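Local atomic coordinates of apical membrane antigen 1 (Babesia divergens, PDB entry 4APM), a protein that probably takes part in host-cell invasion by this parasite, as a calcium-binding membrane antigen associated with the moving junction. Residues 58-71 and 75-85. Residues are numbered along the deposited sequence; the frame is centred on the assembly and turned at random.
Sequences INLGNNADFLNRIS and PQDRGLAFPDT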
loop_
_atom_site.group_PDB
_atom_site.type_symbol
_atom_site.label_atom_id
_atom_site.label_comp_id
_atom_site.label_asym_id
_atom_site.label_seq_id
_atom_site.Cartn_x
_atom_site.Cartn_y
_atom_site.Cartn_z
ATOM N N ILE A 58 -7.293 4.514 -12.320
ATOM C CA ILE A 58 -6.824 4.177 -13.643
ATOM C C ILE A 58 -6.972 5.396 -14.527
ATOM O O ILE A 58 -8.081 5.913 -14.679
ATOM C CB ILE A 58 -7.612 2.984 -14.234
ATOM C CG1 ILE A 58 -7.714 1.825 -13.208
ATOM C CG2 ILE A 58 -6.980 2.535 -15.545
ATOM C CD1 ILE A 58 -6.381 1.199 -12.796
ATOM N N ASN A 59 -5.850 5.890 -15.055
ATOM C CA ASN A 59 -5.848 6.994 -16.035
ATOM C C ASN A 59 -6.264 6.507 -17.440
ATOM O O ASN A 59 -5.709 5.537 -17.970
ATOM C CB ASN A 59 -4.458 7.639 -16.129
ATOM C CG ASN A 59 -4.063 8.380 -14.873
ATOM O OD1 ASN A 59 -4.923 8.849 -14.110
ATOM N ND2 ASN A 59 -2.748 8.503 -14.644
ATOM N N LEU A 60 -7.231 7.184 -18.044
ATOM C CA LEU A 60 -7.776 6.723 -19.320
ATOM C C LEU A 60 -7.321 7.587 -20.509
ATOM O O LEU A 60 -7.133 8.794 -20.375
ATOM C CB LEU A 60 -9.300 6.627 -19.250
ATOM C CG LEU A 60 -9.820 5.677 -18.163
ATOM C CD1 LEU A 60 -11.347 5.588 -18.230
ATOM C CD2 LEU A 60 -9.189 4.290 -18.314
ATOM N N GLY A 61 -7.111 6.936 -21.657
ATOM C CA GLY A 61 -6.746 7.624 -22.896
ATOM C C GLY A 61 -7.674 8.771 -23.278
ATOM O O GLY A 61 -7.216 9.816 -23.737
ATOM N N ASN A 62 -8.974 8.593 -23.062
ATOM C CA ASN A 62 -9.935 9.649 -23.360
ATOM C C ASN A 62 -10.030 10.703 -22.263
ATOM O O ASN A 62 -10.873 11.588 -22.329
ATOM C CB ASN A 62 -11.326 9.062 -23.684
ATOM C CG ASN A 62 -12.000 8.427 -22.467
ATOM O OD1 ASN A 62 -11.478 8.482 -21.352
ATOM N ND2 ASN A 62 -13.192 7.866 -22.671
ATOM N N ASN A 63 -9.167 10.607 -21.254
ATOM C CA ASN A 63 -9.184 11.530 -20.108
ATOM C C ASN A 63 -10.469 11.558 -19.267
ATOM O O ASN A 63 -10.649 12.435 -18.428
ATOM C CB ASN A 63 -8.785 12.944 -20.527
ATOM C CG ASN A 63 -7.276 13.126 -20.577
ATOM O OD1 ASN A 63 -6.620 12.708 -21.539
ATOM N ND2 ASN A 63 -6.705 13.692 -19.505
ATOM N N ALA A 64 -11.335 10.574 -19.445
ATOM C CA ALA A 64 -12.544 10.510 -18.626
ATOM C C ALA A 64 -12.219 9.878 -17.268
ATOM O O ALA A 64 -11.458 8.919 -17.212
ATOM C CB ALA A 64 -13.626 9.711 -19.345
ATOM N N ASP A 65 -12.797 10.407 -16.187
ATOM C CA ASP A 65 -12.691 9.752 -14.878
ATOM C C ASP A 65 -13.112 8.279 -14.966
ATOM O O ASP A 65 -14.146 7.959 -15.577
ATOM C CB ASP A 65 -13.522 10.464 -13.816
ATOM C CG ASP A 65 -13.366 9.826 -12.438
ATOM O OD1 ASP A 65 -12.244 9.845 -11.886
ATOM O OD2 ASP A 65 -14.352 9.293 -11.906
ATOM N N PHE A 66 -12.279 7.384 -14.422
ATOM C CA PHE A 66 -12.485 5.964 -14.628
ATOM C C PHE A 66 -13.776 5.456 -14.001
ATOM O O PHE A 66 -14.264 4.410 -14.392
ATOM C CB PHE A 66 -11.270 5.112 -14.240
ATOM C CG PHE A 66 -11.062 4.942 -12.743
ATOM C CD1 PHE A 66 -11.024 6.044 -11.888
ATOM C CD2 PHE A 66 -10.842 3.673 -12.208
ATOM C CE1 PHE A 66 -10.822 5.877 -10.525
ATOM C CE2 PHE A 66 -10.603 3.502 -10.847
ATOM C CZ PHE A 66 -10.591 4.603 -10.007
ATOM N N LEU A 67 -14.372 6.250 -13.115
ATOM C CA LEU A 67 -15.627 5.865 -12.471
ATOM C C LEU A 67 -16.880 6.260 -13.271
ATOM O O LEU A 67 -18.002 5.936 -12.861
ATOM C CB LEU A 67 -15.707 6.389 -11.023
ATOM C CG LEU A 67 -14.643 5.887 -10.013
ATOM C CD1 LEU A 67 -14.953 6.254 -8.553
ATOM C CD2 LEU A 67 -14.406 4.390 -10.143
ATOM N N ASN A 68 -16.700 6.929 -14.415
ATOM C CA ASN A 68 -17.818 7.098 -15.380
ATOM C C ASN A 68 -18.236 5.754 -15.927
ATOM O O ASN A 68 -17.401 4.861 -16.049
ATOM C CB ASN A 68 -17.392 7.988 -16.548
ATOM C CG ASN A 68 -17.172 9.402 -16.124
ATOM O OD1 ASN A 68 -17.272 9.707 -14.945
ATOM N ND2 ASN A 68 -16.811 10.267 -17.062
ATOM N N ARG A 69 -19.503 5.613 -16.315
ATOM C CA ARG A 69 -19.953 4.363 -16.924
ATOM C C ARG A 69 -19.258 4.111 -18.254
ATOM O O ARG A 69 -18.988 5.036 -19.007
ATOM C CB ARG A 69 -21.464 4.374 -17.136
ATOM C CG ARG A 69 -22.252 4.690 -15.890
ATOM C CD ARG A 69 -23.708 4.306 -16.052
ATOM N NE ARG A 69 -24.452 4.705 -14.868
ATOM C CZ ARG A 69 -24.710 3.905 -13.838
ATOM N NH1 ARG A 69 -24.352 2.619 -13.864
ATOM N NH2 ARG A 69 -25.362 4.386 -12.795
ATOM N N ILE A 70 -19.028 2.846 -18.567
ATOM C CA ILE A 70 -18.444 2.458 -19.845
ATOM C C ILE A 70 -19.457 2.735 -20.964
ATOM O O ILE A 70 -19.133 2.687 -22.150
ATOM C CB ILE A 70 -18.042 0.970 -19.814
ATOM C CG1 ILE A 70 -17.049 0.634 -20.915
ATOM C CG2 ILE A 70 -19.265 0.065 -19.849
ATOM C CD1 ILE A 70 -16.463 -0.759 -20.767
ATOM N N SER A 71 -20.678 3.070 -20.567
ATOM C CA SER A 71 -21.765 3.260 -21.514
ATOM C C SER A 71 -22.265 4.727 -21.543
ATOM O O SER A 71 -23.383 4.999 -21.974
ATOM C CB SER A 71 -22.916 2.317 -21.165
ATOM O OG SER A 71 -23.406 2.617 -19.870
ATOM N N PRO A 75 -18.507 9.129 -26.219
ATOM C CA PRO A 75 -17.307 8.300 -26.069
ATOM C C PRO A 75 -16.187 8.994 -25.286
ATOM O O PRO A 75 -15.301 8.331 -24.760
ATOM C CB PRO A 75 -16.855 8.059 -27.517
ATOM C CG PRO A 75 -18.059 8.301 -28.352
ATOM C CD PRO A 75 -18.826 9.379 -27.636
ATOM N N GLN A 76 -16.200 10.315 -25.234
ATOM C CA GLN A 76 -15.124 11.017 -24.548
ATOM C C GLN A 76 -15.336 10.959 -23.048
ATOM O O GLN A 76 -14.478 11.384 -22.269
ATOM C CB GLN A 76 -14.997 12.470 -25.036
ATOM C CG GLN A 76 -13.984 12.665 -26.160
ATOM C CD GLN A 76 -12.538 12.557 -25.691
ATOM O OE1 GLN A 76 -11.764 11.737 -26.198
ATOM N NE2 GLN A 76 -12.165 13.390 -24.723
ATOM N N ASP A 77 -16.468 10.395 -22.649
ATOM C CA ASP A 77 -16.908 10.451 -21.259
ATOM C C ASP A 77 -16.828 9.079 -20.612
ATOM O O ASP A 77 -16.996 8.952 -19.396
ATOM C CB ASP A 77 -18.349 10.956 -21.173
ATOM C CG ASP A 77 -18.448 12.461 -21.279
ATOM O OD1 ASP A 77 -17.400 13.129 -21.235
ATOM O OD2 ASP A 77 -19.581 12.972 -21.420
ATOM N N ARG A 78 -16.602 8.054 -21.431
ATOM C CA ARG A 78 -16.707 6.668 -20.981
ATOM C C ARG A 78 -15.567 6.289 -20.046
ATOM O O ARG A 78 -14.387 6.463 -20.379
ATOM C CB ARG A 78 -16.752 5.708 -22.169
ATOM C CG ARG A 78 -17.864 6.028 -23.127
ATOM C CD ARG A 78 -18.081 4.948 -24.160
ATOM N NE ARG A 78 -19.366 5.198 -24.794
ATOM C CZ ARG A 78 -19.575 5.231 -26.101
ATOM N NH1 ARG A 78 -18.598 4.938 -26.948
ATOM N NH2 ARG A 78 -20.789 5.483 -26.550
ATOM N N GLY A 79 -15.935 5.779 -18.878
ATOM C CA GLY A 79 -14.973 5.250 -17.930
ATOM C C GLY A 79 -15.016 3.743 -17.972
ATOM O O GLY A 79 -15.300 3.155 -19.014
ATOM N N LEU A 80 -14.839 3.135 -16.802
ATOM C CA LEU A 80 -14.656 1.699 -16.658
ATOM C C LEU A 80 -15.799 1.097 -15.841
ATOM O O LEU A 80 -15.880 -0.137 -15.675
ATOM C CB LEU A 80 -13.350 1.442 -15.910
ATOM C CG LEU A 80 -12.077 1.034 -16.647
ATOM C CD1 LEU A 80 -12.054 1.547 -18.070
ATOM C CD2 LEU A 80 -10.841 1.441 -15.864
ATOM N N ALA A 81 -16.632 1.971 -15.275
ATOM C CA ALA A 81 -17.687 1.572 -14.347
ATOM C C ALA A 81 -18.803 0.808 -15.038
ATOM O O ALA A 81 -19.100 1.046 -16.223
ATOM C CB ALA A 81 -18.257 2.794 -13.641
ATOM N N PHE A 82 -19.441 -0.093 -14.291
ATOM C CA PHE A 82 -20.634 -0.783 -14.775
ATOM C C PHE A 82 -21.602 0.114 -15.547
ATOM O O PHE A 82 -21.953 1.204 -15.070
ATOM C CB PHE A 82 -21.359 -1.468 -13.625
ATOM C CG PHE A 82 -21.283 -2.962 -13.678
ATOM C CD1 PHE A 82 -20.052 -3.605 -13.727
ATOM C CD2 PHE A 82 -22.439 -3.731 -13.704
ATOM C CE1 PHE A 82 -19.977 -4.986 -13.803
ATOM C CE2 PHE A 82 -22.367 -5.108 -13.771
ATOM C CZ PHE A 82 -21.134 -5.737 -13.815
ATOM N N PRO A 83 -22.086 -0.362 -16.720
ATOM C CA PRO A 83 -23.181 0.358 -17.392
ATOM C C PRO A 83 -24.455 0.409 -16.540
ATOM O O PRO A 83 -24.539 -0.249 -15.483
ATOM C CB PRO A 83 -23.415 -0.446 -18.675
ATOM C CG PRO A 83 -22.903 -1.810 -18.381
ATOM C CD PRO A 83 -21.816 -1.673 -17.341
ATOM N N ASP A 84 -25.410 1.235 -16.958
ATOM C CA ASP A 84 -26.676 1.358 -16.235
ATOM C C ASP A 84 -27.701 0.324 -16.686
ATOM O O ASP A 84 -28.798 0.287 -16.156
ATOM C CB ASP A 84 -27.253 2.766 -16.360
ATOM C CG ASP A 84 -27.337 3.241 -17.799
ATOM O OD1 ASP A 84 -26.694 2.628 -18.682
ATOM O OD2 ASP A 84 -28.015 4.260 -18.042
ATOM N N THR A 85 -27.332 -0.533 -17.636
ATOM C CA THR A 85 -28.224 -1.607 -18.094
ATOM C C THR A 85 -27.630 -3.015 -17.956
ATOM O O THR A 85 -26.873 -3.297 -17.025
ATOM C CB THR A 85 -28.634 -1.398 -19.553
ATOM O OG1 THR A 85 -27.460 -1.374 -20.366
ATOM C CG2 THR A 85 -29.384 -0.088 -19.709
#
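Backbone bonds tie Phe66, Asn68 and Ile70 to Leu80 and Ala81. Leu80 N donates to Phe66 O at 2.8 Å, Ala81 N to Asn68 O, and Ile70 N returns a bond to Ala81 O. Arg69 and Ala81 thereby form a single parallel-type beta bridge, their CA atoms 4.4 Å apart. Gly79 N donates to Arg69 O. The side of Gly79 where a side chain would start faces the carbonyl oxygens of Asp65, Phe66 and Asn68, with CA 3.1 Å from Asn68 O.

Two asparagine amides extend this network. Asn62 CG lies between the backbone N and the carbonyl carbon (chi1 69°), setting OD1 toward Ala64 N, an Asx turn of 2.8 Å, and ND2 toward two carbonyls. The bond from ND2 to Arg78 O is nearly straight (169°), in the amide plane and on a lone pair, whereas Pro75 O lies tilted from that plane. Asn68 ND2 makes a 2.7 Å bond to Asp77 O, which lies in its amide plane.

Toward Phe82 and Asp84, the extended Arg69 chain carries NH1 to Phe82 O at 3.0 Å, and Ser109 O is a second acceptor for NH1. Asp84 CB lies over one face of the guanidinium, toward its rim, but Arg69 NE and Asp84 OD2 remain 4.8 Å apart, too far for a salt bridge.

Apolar packing centres on Leu80. Its CD2 meets Ile58 CB at 3.9 Å and also Phe66 CB, while CD1 abuts Leu60 CD2; Ile58 and Leu80 cross at about a right angle. Met191 of strand 191-195 also touches Ile58 and Leu60.

These contacts shape a largely irregular loop after strand 56-60: the chain curls round through 72-74, and 75-85 runs broadly alongside 58-71 in the same direction, a position consistent with PAN-like domain I of the AMA1 ectodomain.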